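Local coordinates for Polyphosphate:AMP phosphotransferase (Pseudomonas aeruginosa PAO1, PDB 3CZP), which transfers phosphate from inorganic polyphosphate to AMP to make ADP, converting GMP to GDP less efficiently, with magnesium as cofactor, at residues A[92-97]-A[136-141]; A[344-349]-A[372-377]; A[365-370]-A[394-399]; A[387-392]-A[457-462]. All coordinates share one frame; numbering follows the deposited sequence. Where two conformers were deposited one is given.

In the fold
Three of the four contacts in this two-domain chain are buried, yet each is built from different chemistry. Contact 1, in the first PPK2 domain, is purely apolar and aromatic; the other three lie in the second. In contact 3 an aromatic pair sits beside a carboxylate gripped by two donors. Contact 4, about 8 Å from it between centres, uses the same helix 382-402 for aliphatic and ring packing, with R459 partly exposed at its border. Contact 2, partly buried and smallest in area, is a ring-to-carboxylate touch with opposite charges near but beyond a salt bridge. Contacts 1 and 2 meet where the domains join, through L97 O and Q344 NE2, while R137 and D394 form a salt bridge between contacts 1 and 3.

Contact 1. Residues A[92-97]-A[136-141]; sequences RFWRRL and ERFERM. With EDO (1,2-ethanediol), chain G; ACT (acetate ion), chain F.
F138 and W94 bury the most surface here, and they meet as an offset edge-to-face pair. The edge of the F138 ring, led by CE1, points at one face of the indole; the ring planes stand at 70°, and the centroid of the five-membered ring of W94 is 5.2 Å from that of F138. The approach is off-centre, with F138 CE1 3.6 Å from W94 CE2. F138 reaches this face because its CG lies anti to the backbone N (chi1 177°), which carries the ring out from helix 125-144.

One turn further on, selenomethionine M141, in one of its two modelled conformers, comes to the rim of the same indole. There its methyl CE lies near the indole plane, 3.5 Å from W94 CZ2, and SE stands at the edge, 5.5 Å from the centroid of the six-membered ring, a tentative Met-aromatic contact. The polar end of W94 is engaged elsewhere, NE1 bonding to Q90 OE1, and W351 of the second PPK2 domain stacks on the ring. The arrangement is typical of an aromatic cluster between two helices, here 91-96 and 125-144, extended by W351 across the join between the fused domains.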
# COMPACT_ATOMS: atom_id res chain seq x y z
N ARG A 92 -10.64 1.69 5.31
CA ARG A 92 -10.41 0.31 5.02
C ARG A 92 -11.05 -0.17 3.74
O ARG A 92 -10.59 -1.16 3.14
CB ARG A 92 -10.97 -0.54 6.13
CG ARG A 92 -12.43 -0.51 6.22
CD ARG A 92 -12.89 -1.37 7.42
NE ARG A 92 -12.70 -0.57 8.62
CZ ARG A 92 -13.09 -0.94 9.83
NH1 ARG A 92 -13.69 -2.12 10.04
NH2 ARG A 92 -12.91 -0.11 10.84
N PHE A 93 -12.17 0.45 3.35
CA PHE A 93 -12.77 0.14 2.05
C PHE A 93 -11.94 0.75 0.92
O PHE A 93 -11.65 0.12 -0.13
CB PHE A 93 -14.20 0.66 2.01
CG PHE A 93 -15.08 0.07 3.06
CD1 PHE A 93 -15.24 -1.31 3.13
CD2 PHE A 93 -15.73 0.86 3.96
CE1 PHE A 93 -16.01 -1.87 4.10
CE2 PHE A 93 -16.53 0.27 4.93
CZ PHE A 93 -16.64 -1.10 4.98
N TRP A 94 -11.53 1.98 1.09
CA TRP A 94 -10.68 2.64 0.05
C TRP A 94 -9.41 1.83 -0.22
O TRP A 94 -8.98 1.65 -1.38
CB TRP A 94 -10.26 4.06 0.48
CG TRP A 94 -11.34 5.14 0.39
CD1 TRP A 94 -12.18 5.54 1.37
CD2 TRP A 94 -11.70 5.89 -0.77
NE1 TRP A 94 -13.05 6.51 0.89
CE2 TRP A 94 -12.78 6.72 -0.43
CE3 TRP A 94 -11.23 5.90 -2.08
CZ2 TRP A 94 -13.36 7.63 -1.34
CZ3 TRP A 94 -11.82 6.82 -2.98
CH2 TRP A 94 -12.86 7.65 -2.60
N ARG A 95 -8.84 1.29 0.85
CA ARG A 95 -7.63 0.52 0.80
C ARG A 95 -7.77 -0.71 -0.11
O ARG A 95 -6.77 -1.13 -0.76
CB ARG A 95 -7.15 0.14 2.21
CG ARG A 95 -6.04 -0.84 2.19
CD ARG A 95 -5.05 -0.80 3.26
NE ARG A 95 -5.46 -1.58 4.40
CZ ARG A 95 -4.64 -1.94 5.37
NH1 ARG A 95 -3.34 -1.68 5.34
NH2 ARG A 95 -5.12 -2.63 6.38
N ARG A 96 -8.97 -1.29 -0.18
CA ARG A 96 -9.19 -2.53 -0.97
C ARG A 96 -9.93 -2.35 -2.27
O ARG A 96 -10.27 -3.34 -2.92
CB ARG A 96 -9.97 -3.59 -0.17
CG ARG A 96 -9.40 -3.97 1.18
CD ARG A 96 -7.96 -4.33 1.09
NE ARG A 96 -7.46 -4.63 2.44
CZ ARG A 96 -6.17 -4.82 2.79
NH1 ARG A 96 -5.17 -4.73 1.88
NH2 ARG A 96 -5.86 -5.15 4.06
N LEU A 97 -10.09 -1.11 -2.73
CA LEU A 97 -10.74 -0.94 -4.01
C LEU A 97 -9.91 -1.63 -5.10
O LEU A 97 -8.68 -1.54 -5.06
CB LEU A 97 -11.04 0.52 -4.29
CG LEU A 97 -11.99 1.22 -3.33
CD1 LEU A 97 -12.10 2.67 -3.75
CD2 LEU A 97 -13.44 0.63 -3.24
N GLU A 136 -24.77 6.22 -0.16
CA GLU A 136 -25.28 6.71 -1.42
C GLU A 136 -24.23 7.64 -2.01
O GLU A 136 -23.88 7.52 -3.16
CB GLU A 136 -26.67 7.34 -1.24
CG GLU A 136 -27.46 7.69 -2.48
CD GLU A 136 -26.98 8.95 -3.20
OE1 GLU A 136 -26.33 9.85 -2.62
OE2 GLU A 136 -27.26 9.02 -4.41
N ARG A 137 -23.70 8.57 -1.22
CA ARG A 137 -22.71 9.54 -1.71
C ARG A 137 -21.36 8.86 -2.16
O ARG A 137 -20.75 9.28 -3.11
CB ARG A 137 -22.49 10.66 -0.68
CG ARG A 137 -23.71 11.60 -0.53
CD ARG A 137 -23.46 12.80 0.42
NE ARG A 137 -22.61 12.47 1.60
CZ ARG A 137 -23.03 12.12 2.83
NH1 ARG A 137 -24.29 12.03 3.14
NH2 ARG A 137 -22.13 11.85 3.76
N PHE A 138 -20.90 7.90 -1.38
CA PHE A 138 -19.67 7.15 -1.66
C PHE A 138 -19.87 6.41 -3.00
O PHE A 138 -19.12 6.63 -3.94
CB PHE A 138 -19.39 6.23 -0.49
CG PHE A 138 -18.20 5.34 -0.66
CD1 PHE A 138 -16.96 5.83 -0.82
CD2 PHE A 138 -18.35 3.96 -0.66
CE1 PHE A 138 -15.88 5.00 -1.00
CE2 PHE A 138 -17.28 3.14 -0.80
CZ PHE A 138 -16.04 3.67 -0.97
N GLU A 139 -20.94 5.62 -3.10
CA GLU A 139 -21.21 4.90 -4.36
C GLU A 139 -21.35 5.82 -5.55
O GLU A 139 -20.85 5.49 -6.62
CB GLU A 139 -22.40 4.02 -4.27
CG GLU A 139 -22.15 2.97 -3.20
CD GLU A 139 -23.25 2.05 -2.99
OE1 GLU A 139 -24.26 2.14 -3.73
OE2 GLU A 139 -23.10 1.21 -2.02
N ARG A 140 -21.98 6.96 -5.35
CA ARG A 140 -22.17 7.90 -6.48
C ARG A 140 -20.84 8.39 -7.04
O ARG A 140 -20.68 8.56 -8.27
CB ARG A 140 -23.06 9.06 -6.06
CG ARG A 140 -23.45 9.99 -7.19
CD ARG A 140 -24.17 11.23 -6.72
NE ARG A 140 -25.54 10.86 -6.40
CZ ARG A 140 -26.55 10.82 -7.28
NH1 ARG A 140 -26.40 11.21 -8.56
NH2 ARG A 140 -27.74 10.40 -6.88
N MSE A 141 -19.90 8.66 -6.13
CA MSE A 141 -18.61 9.19 -6.52
C MSE A 141 -17.80 8.12 -7.26
O MSE A 141 -17.13 8.39 -8.23
CB MSE A 141 -17.88 9.67 -5.26
CG MSE A 141 -16.41 10.03 -5.44
SE MSE A 141 -15.57 10.65 -3.81
CE MSE A 141 -16.16 9.22 -2.62
C1 EDO G . -23.35 8.45 -11.35
O1 EDO G . -22.85 8.13 -12.67
C2 EDO G . -24.40 9.57 -11.42
O2 EDO G . -24.05 10.75 -10.67
C ACT F . -1.77 -5.24 4.19
O ACT F . -2.79 -5.71 3.69
OXT ACT F . -1.58 -5.61 5.36
CH3 ACT F . -0.85 -4.32 3.46

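Contact 2. Residues A[344-349]-A[372-377]; sequences QPYLWR and LVERIE
This is a small contact between a side chain of a turn and an acidic group on a helix, partly buried, in the second PPK2 domain: Y346, in the type I beta turn from P345 to W348, meets E374 of helix 370-377. The two side chains come from opposite directions. From the turn, Y346 sends its ring across with CG anti to the backbone N (chi1 -177°), while E374 reaches back with its chain extended beyond CG. One carboxylate oxygen does the touching, E374 OE2 lying 3.7 Å from Y346 CE1. The carboxylate plane is turned 73° from that of the ring, and the oxygen approaches obliquely.

R349, also within 344-349, stands close by and has two modelled conformers. In one of them its guanidinium lies over Y346 CD1, so the tyrosine ring has a cationic neighbour on its own side as well as an anionic one across the contact. In that conformer R349 NH1 and E374 OE2 are 4.4 Å apart, beyond salt-bridge range.

The polar ends are held from outside. Y346 OH bonds to W367 O and R370 N, E374 OE1 pairs with R370 NE, and the R370 side chain makes a cation-pi contact with the Y346 ring. Across the two segments, therefore, attraction rests on van der Waals contact and on electrostatics at a distance. The salt bridge to R370 would probably favour the ionised carboxylate of E374, with R349 at most an added influence, and R370 ties glutamate and tyrosine together more firmly than they touch each other.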
# COMPACT_ATOMS: atom_id res chain seq x y z
N GLN A 344 -7.01 4.26 -9.86
CA GLN A 344 -8.00 4.31 -8.75
C GLN A 344 -8.79 5.63 -8.82
O GLN A 344 -8.39 6.56 -9.52
CB GLN A 344 -7.26 4.21 -7.46
CG GLN A 344 -6.55 2.94 -7.27
CD GLN A 344 -7.49 1.82 -6.81
OE1 GLN A 344 -8.64 2.08 -6.47
NE2 GLN A 344 -7.03 0.61 -6.83
N PRO A 345 -9.93 5.73 -8.13
CA PRO A 345 -10.65 6.99 -8.11
C PRO A 345 -9.85 8.09 -7.39
O PRO A 345 -9.04 7.81 -6.52
CB PRO A 345 -11.88 6.68 -7.28
CG PRO A 345 -11.55 5.52 -6.57
CD PRO A 345 -10.66 4.71 -7.37
N TYR A 346 -10.09 9.31 -7.80
CA TYR A 346 -9.33 10.49 -7.35
C TYR A 346 -8.93 10.52 -5.86
O TYR A 346 -7.74 10.68 -5.56
CB TYR A 346 -10.11 11.76 -7.69
CG TYR A 346 -9.39 13.04 -7.32
CD1 TYR A 346 -8.20 13.41 -7.97
CD2 TYR A 346 -9.90 13.88 -6.36
CE1 TYR A 346 -7.50 14.61 -7.61
CE2 TYR A 346 -9.23 15.07 -6.03
CZ TYR A 346 -8.05 15.43 -6.66
OH TYR A 346 -7.40 16.61 -6.30
N LEU A 347 -9.87 10.35 -4.92
CA LEU A 347 -9.51 10.53 -3.47
C LEU A 347 -8.70 9.41 -2.90
O LEU A 347 -8.19 9.53 -1.80
CB LEU A 347 -10.76 10.75 -2.62
CG LEU A 347 -11.43 12.11 -2.91
CD1 LEU A 347 -12.79 12.24 -2.27
CD2 LEU A 347 -10.40 13.32 -2.57
N TRP A 348 -8.64 8.26 -3.58
CA TRP A 348 -7.83 7.13 -3.13
C TRP A 348 -6.39 7.52 -2.76
O TRP A 348 -5.86 7.06 -1.73
CB TRP A 348 -7.86 6.04 -4.23
CG TRP A 348 -7.19 4.75 -3.88
CD1 TRP A 348 -7.76 3.62 -3.36
CD2 TRP A 348 -5.83 4.43 -4.12
NE1 TRP A 348 -6.83 2.63 -3.20
CE2 TRP A 348 -5.63 3.09 -3.68
CE3 TRP A 348 -4.75 5.13 -4.67
CZ2 TRP A 348 -4.38 2.46 -3.77
CZ3 TRP A 348 -3.51 4.47 -4.79
CH2 TRP A 348 -3.35 3.15 -4.33
N ARG A 349 -5.79 8.35 -3.59
CA ARG A 349 -4.42 8.81 -3.38
C ARG A 349 -4.29 9.59 -2.08
O ARG A 349 -3.23 9.58 -1.46
CB ARG A 349 -3.95 9.67 -4.56
CG ARG A 349 -4.88 10.83 -4.89
CD ARG A 349 -4.45 11.52 -6.17
NE ARG A 349 -5.06 10.91 -7.35
CZ ARG A 349 -5.12 11.48 -8.55
NH1 ARG A 349 -4.60 12.69 -8.73
NH2 ARG A 349 -5.69 10.85 -9.56
N LEU A 372 -8.36 23.46 -8.45
CA LEU A 372 -7.39 24.51 -8.72
C LEU A 372 -6.69 24.17 -10.02
O LEU A 372 -7.26 24.37 -11.08
CB LEU A 372 -6.45 24.68 -7.53
CG LEU A 372 -7.06 25.20 -6.21
CD1 LEU A 372 -5.97 25.09 -5.12
CD2 LEU A 372 -7.66 26.66 -6.30
N VAL A 373 -5.47 23.63 -9.98
CA VAL A 373 -4.74 23.34 -11.24
C VAL A 373 -5.43 22.45 -12.30
O VAL A 373 -5.28 22.70 -13.49
CB VAL A 373 -3.30 22.78 -10.94
CG1 VAL A 373 -3.35 21.46 -10.12
CG2 VAL A 373 -2.50 22.64 -12.24
N GLU A 374 -6.19 21.43 -11.91
CA GLU A 374 -6.88 20.60 -12.89
C GLU A 374 -7.97 21.38 -13.63
O GLU A 374 -8.12 21.23 -14.83
CB GLU A 374 -7.51 19.36 -12.25
CG GLU A 374 -6.49 18.41 -11.65
CD GLU A 374 -7.07 17.05 -11.20
OE1 GLU A 374 -8.25 16.73 -11.41
OE2 GLU A 374 -6.29 16.28 -10.63
N ARG A 375 -8.75 22.17 -12.89
CA ARG A 375 -9.79 23.01 -13.44
C ARG A 375 -9.21 23.95 -14.49
O ARG A 375 -9.66 23.99 -15.64
CB ARG A 375 -10.44 23.83 -12.31
CG ARG A 375 -11.29 25.01 -12.80
CD ARG A 375 -12.10 25.65 -11.62
NE ARG A 375 -12.52 27.04 -11.92
CZ ARG A 375 -13.46 27.72 -11.25
NH1 ARG A 375 -14.13 27.16 -10.25
NH2 ARG A 375 -13.77 28.97 -11.59
N ILE A 376 -8.19 24.66 -14.07
CA ILE A 376 -7.48 25.63 -14.90
C ILE A 376 -6.76 25.06 -16.11
O ILE A 376 -6.86 25.63 -17.17
CB ILE A 376 -6.52 26.47 -14.03
CG1 ILE A 376 -7.37 27.42 -13.19
CG2 ILE A 376 -5.50 27.32 -14.90
CD1 ILE A 376 -6.67 28.00 -12.06
N GLU A 377 -6.04 23.96 -15.97
CA GLU A 377 -5.33 23.39 -17.13
C GLU A 377 -6.20 22.42 -17.95
O GLU A 377 -5.82 22.04 -19.07
CB GLU A 377 -4.04 22.67 -16.71
CG GLU A 377 -3.03 23.55 -16.02
CD GLU A 377 -2.64 24.77 -16.82
OE1 GLU A 377 -2.63 24.69 -18.07
OE2 GLU A 377 -2.35 25.81 -16.18

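Contact 3. Residues A[365-370]-A[394-399]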
# COMPACT_ATOMS: atom_id res chain seq x y z
N ARG A 365 0.25 20.88 -0.99
CA ARG A 365 -0.75 20.63 -2.03
C ARG A 365 -1.55 19.40 -1.66
O ARG A 365 -1.15 18.65 -0.78
CB ARG A 365 -0.13 20.52 -3.41
CG ARG A 365 0.77 21.68 -3.71
CD ARG A 365 1.44 21.49 -5.02
NE ARG A 365 0.54 21.84 -6.11
CZ ARG A 365 0.94 22.18 -7.33
NH1 ARG A 365 2.24 22.23 -7.63
NH2 ARG A 365 0.03 22.49 -8.27
N SER A 366 -2.72 19.24 -2.23
CA SER A 366 -3.69 18.37 -1.62
C SER A 366 -4.73 17.98 -2.63
O SER A 366 -4.54 18.19 -3.82
CB SER A 366 -4.36 19.11 -0.42
OG SER A 366 -5.35 20.02 -0.93
N TRP A 367 -5.85 17.45 -2.13
CA TRP A 367 -7.00 17.12 -2.97
C TRP A 367 -7.69 18.30 -3.62
O TRP A 367 -8.50 18.12 -4.50
CB TRP A 367 -8.04 16.35 -2.15
CG TRP A 367 -8.31 16.88 -0.77
CD1 TRP A 367 -9.31 17.75 -0.39
CD2 TRP A 367 -7.59 16.55 0.44
NE1 TRP A 367 -9.24 17.98 0.96
CE2 TRP A 367 -8.20 17.27 1.50
CE3 TRP A 367 -6.46 15.77 0.71
CZ2 TRP A 367 -7.77 17.21 2.78
CZ3 TRP A 367 -6.02 15.68 2.02
CH2 TRP A 367 -6.67 16.40 3.05
N TYR A 368 -7.40 19.50 -3.15
CA TYR A 368 -7.85 20.75 -3.78
C TYR A 368 -7.29 21.02 -5.17
O TYR A 368 -7.85 21.85 -5.92
CB TYR A 368 -7.67 21.93 -2.82
CG TYR A 368 -8.66 21.85 -1.68
CD1 TYR A 368 -9.97 22.22 -1.87
CD2 TYR A 368 -8.30 21.31 -0.44
CE1 TYR A 368 -10.92 22.13 -0.84
CE2 TYR A 368 -9.25 21.22 0.60
CZ TYR A 368 -10.56 21.64 0.39
OH TYR A 368 -11.54 21.55 1.36
N GLY A 369 -6.24 20.29 -5.53
CA GLY A 369 -5.68 20.37 -6.88
C GLY A 369 -6.72 20.22 -7.98
O GLY A 369 -6.67 20.91 -8.98
N ARG A 370 -7.69 19.32 -7.77
CA ARG A 370 -8.77 19.09 -8.71
C ARG A 370 -9.54 20.37 -9.07
O ARG A 370 -9.87 20.60 -10.26
CB ARG A 370 -9.76 18.01 -8.23
CG ARG A 370 -10.91 17.86 -9.21
CD ARG A 370 -11.46 16.48 -9.33
NE ARG A 370 -10.56 15.63 -10.13
CZ ARG A 370 -10.84 14.37 -10.42
NH1 ARG A 370 -11.97 13.81 -9.98
NH2 ARG A 370 -9.97 13.65 -11.10
N ASP A 394 -17.57 15.97 1.85
CA ASP A 394 -17.98 14.68 2.44
C ASP A 394 -16.73 13.98 3.04
O ASP A 394 -16.77 13.47 4.13
CB ASP A 394 -18.68 13.73 1.46
CG ASP A 394 -20.04 14.27 0.90
OD1 ASP A 394 -20.71 15.19 1.49
OD2 ASP A 394 -20.43 13.74 -0.17
N PHE A 395 -15.64 13.99 2.29
CA PHE A 395 -14.33 13.50 2.75
C PHE A 395 -13.88 14.12 4.07
O PHE A 395 -13.57 13.44 5.04
CB PHE A 395 -13.31 13.81 1.63
CG PHE A 395 -11.87 13.42 1.91
CD1 PHE A 395 -11.55 12.25 2.55
CD2 PHE A 395 -10.85 14.26 1.53
CE1 PHE A 395 -10.19 11.87 2.77
CE2 PHE A 395 -9.49 13.90 1.78
CZ PHE A 395 -9.17 12.71 2.38
N GLU A 396 -13.89 15.44 4.11
CA GLU A 396 -13.46 16.19 5.28
C GLU A 396 -14.35 15.97 6.47
O GLU A 396 -13.88 15.98 7.60
CB GLU A 396 -13.32 17.68 4.96
CG GLU A 396 -12.09 17.90 4.07
CD GLU A 396 -11.89 19.33 3.63
OE1 GLU A 396 -12.65 20.23 4.07
OE2 GLU A 396 -10.96 19.53 2.82
N GLU A 397 -15.64 15.77 6.20
CA GLU A 397 -16.60 15.42 7.25
C GLU A 397 -16.36 14.05 7.83
O GLU A 397 -16.51 13.88 9.03
CB GLU A 397 -18.01 15.52 6.70
CG GLU A 397 -19.07 15.05 7.62
CD GLU A 397 -20.46 15.12 6.97
OE1 GLU A 397 -20.72 14.33 6.01
OE2 GLU A 397 -21.25 15.99 7.43
N GLN A 398 -16.05 13.07 6.97
CA GLN A 398 -15.65 11.72 7.42
C GLN A 398 -14.45 11.84 8.38
O GLN A 398 -14.39 11.17 9.40
CB GLN A 398 -15.30 10.77 6.24
CG GLN A 398 -16.43 10.30 5.25
CD GLN A 398 -17.50 9.44 5.95
OE1 GLN A 398 -18.67 9.85 6.05
NE2 GLN A 398 -17.11 8.24 6.44
N LEU A 399 -13.46 12.64 8.03
CA LEU A 399 -12.26 12.81 8.84
C LEU A 399 -12.65 13.47 10.20
O LEU A 399 -12.30 12.98 11.27
CB LEU A 399 -11.21 13.65 8.09
CG LEU A 399 -10.65 13.19 6.73
CD1 LEU A 399 -9.58 14.21 6.24
CD2 LEU A 399 -10.13 11.66 6.81
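W367 and Y368 both donate to one carboxylate oxygen, OE2 of E396, in the P-loop-type alpha/beta fold of the second PPK2 domain, where the loop after strand 360-364 packs on helix 382-402. The indole N-H is aimed almost straight at its acceptor: W367 NE1 to E396 OE2 is 3.0 Å with an angle of 168° at the hydrogen, in the ring plane and on the anti lone pair. Y368 OH donates on the syn side, tilted 27° out of the carboxylate plane.

Beside this pair of bonds, F395 points its edge at one face of W367, with planes 79° apart and F395 CE2 3.5 Å from W367 CD2, over the middle of the indole. W367 turns that face to the helix by placing CG between the backbone N and the carbonyl carbon, while S366 CB lies over the rim of its other face.

Further out, K408 NZ pairs with E396 OE1 and bonds Y368 OH as well, so a buried carboxylate has a cation close by that would probably stabilise its charge. An ST turn shapes the loop: Y368 N donates to S366 OG, 3.1 Å away, and S366 OG also bonds to E306 OE2.

Contact 4. Residues A[387-392]-A[457-462]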
# COMPACT_ATOMS: atom_id res chain seq x y z
N ARG A 387 -18.36 18.52 -9.27
CA ARG A 387 -18.77 17.53 -8.26
C ARG A 387 -17.74 17.36 -7.16
O ARG A 387 -18.06 16.85 -6.10
CB ARG A 387 -19.12 16.19 -8.92
CG ARG A 387 -18.00 15.46 -9.64
CD ARG A 387 -18.46 14.16 -10.27
NE ARG A 387 -17.36 13.62 -11.08
CZ ARG A 387 -16.39 12.82 -10.66
NH1 ARG A 387 -16.33 12.42 -9.41
NH2 ARG A 387 -15.45 12.43 -11.51
N ALA A 388 -16.51 17.81 -7.40
CA ALA A 388 -15.40 17.67 -6.41
C ALA A 388 -15.60 18.42 -5.08
O ALA A 388 -15.16 17.94 -4.04
CB ALA A 388 -14.06 18.07 -7.02
N TYR A 389 -16.25 19.58 -5.13
CA TYR A 389 -16.49 20.37 -3.93
C TYR A 389 -17.27 19.58 -2.89
O TYR A 389 -16.87 19.49 -1.73
CB TYR A 389 -17.24 21.66 -4.28
CG TYR A 389 -16.52 22.54 -5.28
CD1 TYR A 389 -15.35 23.21 -4.93
CD2 TYR A 389 -17.00 22.69 -6.57
CE1 TYR A 389 -14.69 24.01 -5.84
CE2 TYR A 389 -16.35 23.49 -7.49
CZ TYR A 389 -15.19 24.15 -7.12
OH TYR A 389 -14.54 24.95 -8.03
N GLY A 390 -18.38 18.99 -3.32
CA GLY A 390 -19.24 18.18 -2.43
C GLY A 390 -18.56 16.93 -1.95
O GLY A 390 -18.65 16.55 -0.79
N GLU A 391 -17.91 16.25 -2.88
CA GLU A 391 -16.99 15.14 -2.56
C GLU A 391 -15.92 15.49 -1.50
O GLU A 391 -15.67 14.72 -0.57
CB GLU A 391 -16.33 14.67 -3.87
CG GLU A 391 -17.30 13.93 -4.72
CD GLU A 391 -16.81 13.57 -6.09
OE1 GLU A 391 -15.71 14.00 -6.51
OE2 GLU A 391 -17.57 12.81 -6.73
N ILE A 392 -15.29 16.64 -1.66
CA ILE A 392 -14.26 17.07 -0.72
C ILE A 392 -14.84 17.28 0.67
O ILE A 392 -14.26 16.87 1.67
CB ILE A 392 -13.57 18.37 -1.19
CG1 ILE A 392 -12.61 18.08 -2.35
CG2 ILE A 392 -12.84 19.03 -0.03
CD1 ILE A 392 -12.12 19.33 -3.06
N VAL A 457 -13.17 28.40 -1.69
CA VAL A 457 -13.48 28.93 -0.36
C VAL A 457 -15.00 29.05 -0.11
O VAL A 457 -15.53 28.55 0.90
CB VAL A 457 -12.72 30.27 -0.12
CG1 VAL A 457 -13.11 30.91 1.25
CG2 VAL A 457 -11.21 30.02 -0.21
N ASP A 458 -15.73 29.64 -1.04
CA ASP A 458 -17.18 29.63 -0.95
C ASP A 458 -17.81 28.25 -0.76
O ASP A 458 -18.72 28.08 0.06
CB ASP A 458 -17.78 30.24 -2.21
CG ASP A 458 -19.28 30.23 -2.18
OD1 ASP A 458 -19.86 30.94 -1.32
OD2 ASP A 458 -19.89 29.52 -3.03
N ARG A 459 -17.36 27.26 -1.53
CA ARG A 459 -18.06 25.98 -1.58
C ARG A 459 -17.54 24.97 -0.54
O ARG A 459 -18.22 24.00 -0.21
CB ARG A 459 -17.97 25.39 -2.99
CG ARG A 459 -18.17 26.39 -4.15
CD ARG A 459 -19.44 26.21 -4.96
NE ARG A 459 -19.11 26.21 -6.39
CZ ARG A 459 -19.07 27.28 -7.18
NH1 ARG A 459 -19.36 28.49 -6.73
NH2 ARG A 459 -18.73 27.11 -8.46
N THR A 460 -16.32 25.17 -0.03
CA THR A 460 -15.69 24.17 0.88
C THR A 460 -15.15 24.78 2.18
O THR A 460 -14.51 24.10 2.96
CB THR A 460 -14.51 23.35 0.20
OG1 THR A 460 -13.45 24.25 -0.18
CG2 THR A 460 -14.96 22.58 -1.09
N SER A 461 -15.39 26.05 2.42
CA SER A 461 -15.07 26.59 3.76
C SER A 461 -16.26 26.38 4.65
O SER A 461 -17.19 27.16 4.62
CB SER A 461 -14.71 28.05 3.72
OG SER A 461 -14.18 28.40 4.98
N THR A 462 -16.26 25.26 5.38
CA THR A 462 -17.43 24.78 6.09
C THR A 462 -17.22 25.04 7.57
O THR A 462 -16.12 25.34 7.96
CB THR A 462 -17.66 23.26 5.85
OG1 THR A 462 -16.50 22.51 6.25
CG2 THR A 462 -17.95 22.97 4.40
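Y389 leads this helix-to-helix contact, meeting R459 over a face of its ring and T460 at the edge. R387, two residues before Y389, pairs with E391, two after it, in a salt bridge along their own helix, R387 NH1 to E391 OE2 at 3.0 Å, using the syn lone pair of the carboxylate in the guanidinium plane.

At Y389 the partners come from two sides. The aliphatic start of R459 lies against the ring, with R459 CB 3.9 Å from Y389 CD1. In one of two modelled conformers the chain, bent at chi2 and chi3 (-112° and -131°), then carries NE over one face of the ring, toward the rim. There the guanidinium is turned 70° from the ring plane and R459 CZ stands 5.2 Å from the Y389 ring centroid, so any cation-pi attraction is tentative and at most weak. At the ring edge T460 brings its methyl: T460 CG2 lies 3.9 Å from Y389 CD1 and 3.7 Å from Y389 O.

One turn on, I392 adds a methyl-to-methyl touch, its CG2 lying 4.3 Å from T460 CG2. The hydroxyl of T460 is used apart from these apolar neighbours, bonding to M456 O and to W467 NE1. Beyond the segments, R459 O accepts from N393 ND2 of the tyrosine's helix. The arrangement is typical of helix-on-helix packing in an alpha/beta domain, here joining helix 382-402 to the C-terminal end of helix 446-460.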